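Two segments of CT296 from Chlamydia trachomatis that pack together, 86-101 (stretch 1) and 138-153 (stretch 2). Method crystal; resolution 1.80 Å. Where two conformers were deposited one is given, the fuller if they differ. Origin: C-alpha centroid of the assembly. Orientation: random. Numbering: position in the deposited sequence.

Stretch 1, residues 86-101: HRSRVALVRDLWVQKQ
Stretch 2 138-153: DWGAGDTAIILRFSSA

Strands 91-98 and 145-151 run antiparallel, their axes 129° apart and 4.6 Å at closest approach. Extended phi/psi values hold throughout except at Val93 (-119/-28), where a beta bulge shifts the register by one between Leu92–Phe150 and Arg94–Arg149. Ala91 N to Ser151 O and Ser151 N to Ala91 O, each 3.0 Å, close one hydrogen-bonded pair. At the bulge, Val93 N donates to Arg149 O (3.0 Å) and Arg149 N to Arg94 O (2.9 Å). Beyond it, Leu96 N to Ile147 O (3.0 Å), Ile147 N to Leu96 O (2.9 Å), Val98 N to Ala145 O (2.8 Å) and Ala145 N to Val98 O (3.0 Å) continue the ladder.

On one face lie Leu92, Asp95, Trp97, Ile146, Leu148 and Phe150. Leu92 (t, chi2 72°) sets CD1 over one face of the Phe150 ring and 3.8 Å from Leu148 CB. Phe150 is m with chi2 -88°, and its CB also meets Val90 CG2 at 3.7 Å. Asp95 (p) fits among aliphatic neighbours, its CB 4.0 Å from Leu148 CD2, because both carboxylate oxygens are hydrogen-bonded elsewhere in the structure. Trp97 (t, chi2 38°) presents its ring edge to the partner: NE1 donates to Thr144 OG1 (2.9 Å), satisfying the indole's one polar hydrogen in a buried site. Thr144 is p.

The other face carries Ala91, Arg94, Leu96, Val98, Ala145, Ile147, Arg149 and Ser151. Leu96 (t, chi2 69°) brings CB to 3.4 Å from Ile147 CG2; Ile147 is t with chi2 85°. Arg94 (m, t, m, chi4 -78°) and Arg149 (m, m, t, chi4 169°) pair through their aliphatic stems, Arg94 CB lying 3.8 Å from Arg149 CG, while both guanidinium groups form hydrogen bonds elsewhere in the structure. Val98 (m) places CG2 4.1 Å from Ala145 CB and 3.8 Å from Trp139 CZ2; small Ala145 suits this close packing.

Just past the end of strand 91-98, Gln99 O accepts a hydrogen bond from NE1 of Trp139 (p, chi2 97°; 3.0 Å), which lies ahead of strand 145-151, and Trp139 CH2 lies 3.8 Å from CB of Gln101 (p, t). The backbone N of Trp139 bonds Asp138 OD1 (2.8 Å). Gly140 to Asp143 form a type I turn, closed by Asp143 N to Gly140 O (2.9 Å). The CA-to-CB bond of Gln99 points away, but chi1 155° and chi2 53° bring its amide back to the turn, where NE2 makes a weak hydrogen bond to Ala141 O (2.8 Å).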

# COMPACT_ATOMS: atom_id res chain seq x y z
N HIS A 86 14.81 -5.17 -5.29
CA HIS A 86 15.80 -6.24 -5.54
C HIS A 86 16.01 -7.18 -4.36
O HIS A 86 17.13 -7.57 -4.06
CB HIS A 86 17.14 -5.67 -5.98
CG HIS A 86 17.11 -5.04 -7.34
ND1 HIS A 86 18.26 -4.80 -8.08
CD2 HIS A 86 16.08 -4.60 -8.10
CE1 HIS A 86 17.93 -4.23 -9.22
NE2 HIS A 86 16.61 -4.10 -9.26
N ARG A 87 14.91 -7.57 -3.72
CA ARG A 87 14.92 -8.54 -2.64
C ARG A 87 14.40 -9.87 -3.16
O ARG A 87 13.56 -9.89 -4.06
CB ARG A 87 14.00 -8.06 -1.52
CG ARG A 87 14.51 -6.83 -0.78
CD ARG A 87 16.00 -6.94 -0.50
NE ARG A 87 16.42 -6.04 0.57
CZ ARG A 87 17.57 -5.39 0.60
NH1 ARG A 87 18.44 -5.52 -0.40
NH2 ARG A 87 17.87 -4.60 1.63
N SER A 88 14.90 -10.98 -2.61
CA SER A 88 14.41 -12.32 -2.96
C SER A 88 12.93 -12.38 -2.71
O SER A 88 12.14 -12.77 -3.58
CB SER A 88 15.07 -13.40 -2.10
OG SER A 88 16.43 -13.56 -2.46
N ARG A 89 12.55 -12.02 -1.49
CA ARG A 89 11.16 -12.07 -1.09
C ARG A 89 10.95 -11.15 0.08
O ARG A 89 11.85 -10.90 0.87
CB ARG A 89 10.75 -13.51 -0.76
CG ARG A 89 11.46 -14.13 0.41
N VAL A 90 9.74 -10.62 0.17
CA VAL A 90 9.32 -9.86 1.32
C VAL A 90 7.94 -10.35 1.71
O VAL A 90 7.26 -11.06 0.92
CB VAL A 90 9.27 -8.35 1.01
CG1 VAL A 90 10.61 -7.87 0.41
CG2 VAL A 90 8.10 -8.04 0.08
N ALA A 91 7.49 -9.99 2.91
CA ALA A 91 6.16 -10.38 3.39
C ALA A 91 5.59 -9.25 4.23
O ALA A 91 6.33 -8.46 4.78
CB ALA A 91 6.24 -11.66 4.23
N LEU A 92 4.27 -9.17 4.33
CA LEU A 92 3.62 -8.17 5.16
C LEU A 92 3.92 -8.46 6.63
O LEU A 92 3.67 -9.57 7.09
CB LEU A 92 2.10 -8.19 4.91
CG LEU A 92 1.30 -7.17 5.70
CD1 LEU A 92 1.55 -5.78 5.17
CD2 LEU A 92 -0.21 -7.48 5.64
N VAL A 93 4.43 -7.47 7.36
CA VAL A 93 4.78 -7.65 8.78
C VAL A 93 3.98 -6.70 9.69
O VAL A 93 3.75 -7.01 10.86
CB VAL A 93 6.31 -7.48 9.03
CG1 VAL A 93 7.08 -8.62 8.35
CG2 VAL A 93 6.83 -6.07 8.57
N ARG A 94 3.57 -5.55 9.17
CA ARG A 94 2.84 -4.58 9.99
C ARG A 94 1.92 -3.79 9.10
O ARG A 94 2.19 -3.67 7.90
CB ARG A 94 3.82 -3.58 10.65
CG ARG A 94 4.68 -4.22 11.75
CD ARG A 94 5.65 -3.17 12.37
NE ARG A 94 6.69 -2.77 11.43
CZ ARG A 94 7.76 -3.51 11.15
NH1 ARG A 94 7.90 -4.69 11.73
NH2 ARG A 94 8.68 -3.09 10.28
N ASP A 95 0.84 -3.24 9.65
CA ASP A 95 0.04 -2.31 8.86
C ASP A 95 -0.62 -1.24 9.75
O ASP A 95 -0.59 -1.34 10.97
CB ASP A 95 -0.97 -3.08 8.01
CG ASP A 95 -2.15 -3.55 8.80
OD1 ASP A 95 -2.73 -2.72 9.54
OD2 ASP A 95 -2.49 -4.74 8.67
N LEU A 96 -1.17 -0.20 9.15
CA LEU A 96 -1.86 0.81 9.95
C LEU A 96 -2.94 1.41 9.07
O LEU A 96 -2.67 1.84 7.96
CB LEU A 96 -0.89 1.91 10.40
CG LEU A 96 -1.45 3.06 11.25
CD1 LEU A 96 -1.86 2.62 12.65
CD2 LEU A 96 -0.44 4.21 11.38
N TRP A 97 -4.16 1.47 9.58
CA TRP A 97 -5.23 2.11 8.84
C TRP A 97 -5.25 3.57 9.24
O TRP A 97 -5.43 3.88 10.41
CB TRP A 97 -6.54 1.43 9.22
CG TRP A 97 -7.73 2.03 8.55
CD1 TRP A 97 -7.82 2.48 7.28
CD2 TRP A 97 -9.02 2.21 9.15
NE1 TRP A 97 -9.11 2.94 7.03
CE2 TRP A 97 -9.86 2.79 8.17
CE3 TRP A 97 -9.55 1.95 10.42
CZ2 TRP A 97 -11.19 3.10 8.42
CZ3 TRP A 97 -10.86 2.27 10.67
CH2 TRP A 97 -11.67 2.84 9.67
N VAL A 98 -5.05 4.49 8.30
CA VAL A 98 -4.86 5.90 8.68
C VAL A 98 -5.93 6.79 8.03
O VAL A 98 -6.38 6.53 6.91
CB VAL A 98 -3.46 6.42 8.28
CG1 VAL A 98 -2.35 5.68 9.05
CG2 VAL A 98 -3.24 6.29 6.80
N GLN A 99 -6.34 7.82 8.77
CA GLN A 99 -7.23 8.86 8.25
C GLN A 99 -6.43 10.04 7.64
O GLN A 99 -6.89 10.70 6.71
CB GLN A 99 -8.14 9.36 9.38
CG GLN A 99 -8.67 10.77 9.21
CD GLN A 99 -9.35 10.98 7.87
OE1 GLN A 99 -10.16 10.16 7.43
NE2 GLN A 99 -9.01 12.08 7.19
N LYS A 100 -5.23 10.28 8.15
CA LYS A 100 -4.42 11.45 7.76
C LYS A 100 -2.98 11.02 7.47
O LYS A 100 -2.47 10.10 8.12
CB LYS A 100 -4.41 12.47 8.90
CG LYS A 100 -5.74 12.61 9.62
CD LYS A 100 -5.68 13.67 10.71
CE LYS A 100 -7.08 14.20 11.04
NZ LYS A 100 -7.68 14.92 9.88
N GLN A 101 -2.29 11.70 6.55
CA GLN A 101 -0.96 11.24 6.16
C GLN A 101 0.07 11.45 7.28
O GLN A 101 1.10 10.78 7.30
CB GLN A 101 -0.48 11.86 4.85
CG GLN A 101 0.01 13.28 4.92
CD GLN A 101 0.83 13.65 3.70
OE1 GLN A 101 0.32 13.64 2.57
NE2 GLN A 101 2.12 13.93 3.90
N ASP A 138 -1.72 12.48 -1.57
CA ASP A 138 -2.59 12.78 -0.44
C ASP A 138 -4.05 12.56 -0.84
O ASP A 138 -4.38 12.49 -2.03
CB ASP A 138 -2.36 14.21 0.05
CG ASP A 138 -2.52 14.34 1.57
OD1 ASP A 138 -3.21 13.50 2.19
OD2 ASP A 138 -1.95 15.30 2.14
N TRP A 139 -4.91 12.46 0.17
CA TRP A 139 -6.33 12.17 -0.03
C TRP A 139 -7.19 13.11 0.83
O TRP A 139 -6.71 13.67 1.81
CB TRP A 139 -6.61 10.70 0.33
CG TRP A 139 -6.20 10.29 1.75
CD1 TRP A 139 -7.01 10.22 2.85
CD2 TRP A 139 -4.89 9.86 2.19
NE1 TRP A 139 -6.28 9.79 3.95
CE2 TRP A 139 -4.99 9.57 3.57
CE3 TRP A 139 -3.65 9.72 1.55
CZ2 TRP A 139 -3.89 9.14 4.32
CZ3 TRP A 139 -2.55 9.29 2.31
CH2 TRP A 139 -2.68 9.00 3.68
N GLY A 140 -8.46 13.28 0.47
CA GLY A 140 -9.34 14.23 1.13
C GLY A 140 -9.67 13.83 2.55
O GLY A 140 -9.53 12.67 2.92
N ALA A 141 -10.10 14.80 3.35
CA ALA A 141 -10.34 14.57 4.77
C ALA A 141 -11.39 13.49 5.01
O ALA A 141 -11.45 12.91 6.09
CB ALA A 141 -10.77 15.88 5.45
N GLY A 142 -12.23 13.23 4.02
CA GLY A 142 -13.25 12.21 4.16
C GLY A 142 -12.76 10.78 3.91
O GLY A 142 -13.50 9.83 4.12
N ASP A 143 -11.51 10.63 3.46
CA ASP A 143 -11.06 9.36 2.91
C ASP A 143 -10.02 8.73 3.80
O ASP A 143 -9.49 9.38 4.68
CB ASP A 143 -10.47 9.55 1.51
CG ASP A 143 -11.42 10.25 0.56
OD1 ASP A 143 -12.65 10.11 0.75
OD2 ASP A 143 -10.94 10.93 -0.38
N THR A 144 -9.71 7.45 3.58
CA THR A 144 -8.69 6.80 4.38
C THR A 144 -7.73 5.98 3.53
O THR A 144 -7.91 5.82 2.32
CB THR A 144 -9.31 5.86 5.46
OG1 THR A 144 -9.85 4.69 4.84
CG2 THR A 144 -10.39 6.57 6.27
N ALA A 145 -6.70 5.46 4.16
CA ALA A 145 -5.70 4.70 3.46
C ALA A 145 -5.15 3.67 4.42
O ALA A 145 -5.38 3.74 5.63
CB ALA A 145 -4.59 5.62 2.94
N ILE A 146 -4.43 2.70 3.88
CA ILE A 146 -3.77 1.72 4.74
C ILE A 146 -2.30 1.65 4.35
O ILE A 146 -1.97 1.62 3.16
CB ILE A 146 -4.47 0.32 4.70
CG1 ILE A 146 -3.85 -0.64 5.73
CG2 ILE A 146 -4.47 -0.33 3.28
CD1 ILE A 146 -4.65 -1.92 5.86
N ILE A 147 -1.42 1.75 5.34
CA ILE A 147 -0.01 1.63 5.07
C ILE A 147 0.39 0.20 5.39
O ILE A 147 0.03 -0.34 6.43
CB ILE A 147 0.85 2.65 5.88
CG1 ILE A 147 2.32 2.47 5.53
CG2 ILE A 147 0.61 2.53 7.39
CD1 ILE A 147 2.72 3.25 4.26
N LEU A 148 1.12 -0.40 4.46
CA LEU A 148 1.49 -1.81 4.54
C LEU A 148 2.99 -1.85 4.61
O LEU A 148 3.64 -1.26 3.76
CB LEU A 148 1.04 -2.52 3.25
CG LEU A 148 -0.48 -2.45 3.00
CD1 LEU A 148 -0.79 -2.90 1.57
CD2 LEU A 148 -1.21 -3.30 4.03
N ARG A 149 3.55 -2.55 5.60
CA ARG A 149 4.98 -2.60 5.75
C ARG A 149 5.49 -3.96 5.32
O ARG A 149 5.09 -4.97 5.89
CB ARG A 149 5.37 -2.36 7.22
CG ARG A 149 4.71 -1.15 7.88
CD ARG A 149 5.13 0.16 7.18
NE ARG A 149 4.71 1.30 8.00
CZ ARG A 149 5.09 2.55 7.81
NH1 ARG A 149 5.91 2.84 6.81
NH2 ARG A 149 4.66 3.51 8.63
N PHE A 150 6.48 -4.00 4.43
CA PHE A 150 6.96 -5.30 3.93
C PHE A 150 8.41 -5.52 4.31
O PHE A 150 9.22 -4.63 4.14
CB PHE A 150 6.83 -5.39 2.39
CG PHE A 150 5.42 -5.40 1.90
CD1 PHE A 150 4.72 -6.59 1.78
CD2 PHE A 150 4.76 -4.22 1.62
CE1 PHE A 150 3.36 -6.60 1.34
CE2 PHE A 150 3.43 -4.24 1.18
CZ PHE A 150 2.74 -5.42 1.06
N SER A 151 8.73 -6.72 4.79
CA SER A 151 10.10 -6.97 5.29
C SER A 151 10.67 -8.26 4.70
O SER A 151 9.94 -9.25 4.50
CB SER A 151 10.11 -7.04 6.83
OG SER A 151 11.42 -7.28 7.34
N SER A 152 11.96 -8.24 4.38
CA SER A 152 12.65 -9.44 3.91
C SER A 152 13.21 -10.20 5.12
O SER A 152 13.84 -11.25 4.97
CB SER A 152 13.80 -9.05 2.98
OG SER A 152 14.80 -8.30 3.70
N ALA A 153 12.97 -9.68 6.33
CA ALA A 153 13.48 -10.32 7.54
C ALA A 153 12.59 -11.48 7.92
O ALA A 153 12.90 -12.62 7.58
CB ALA A 153 13.57 -9.32 8.69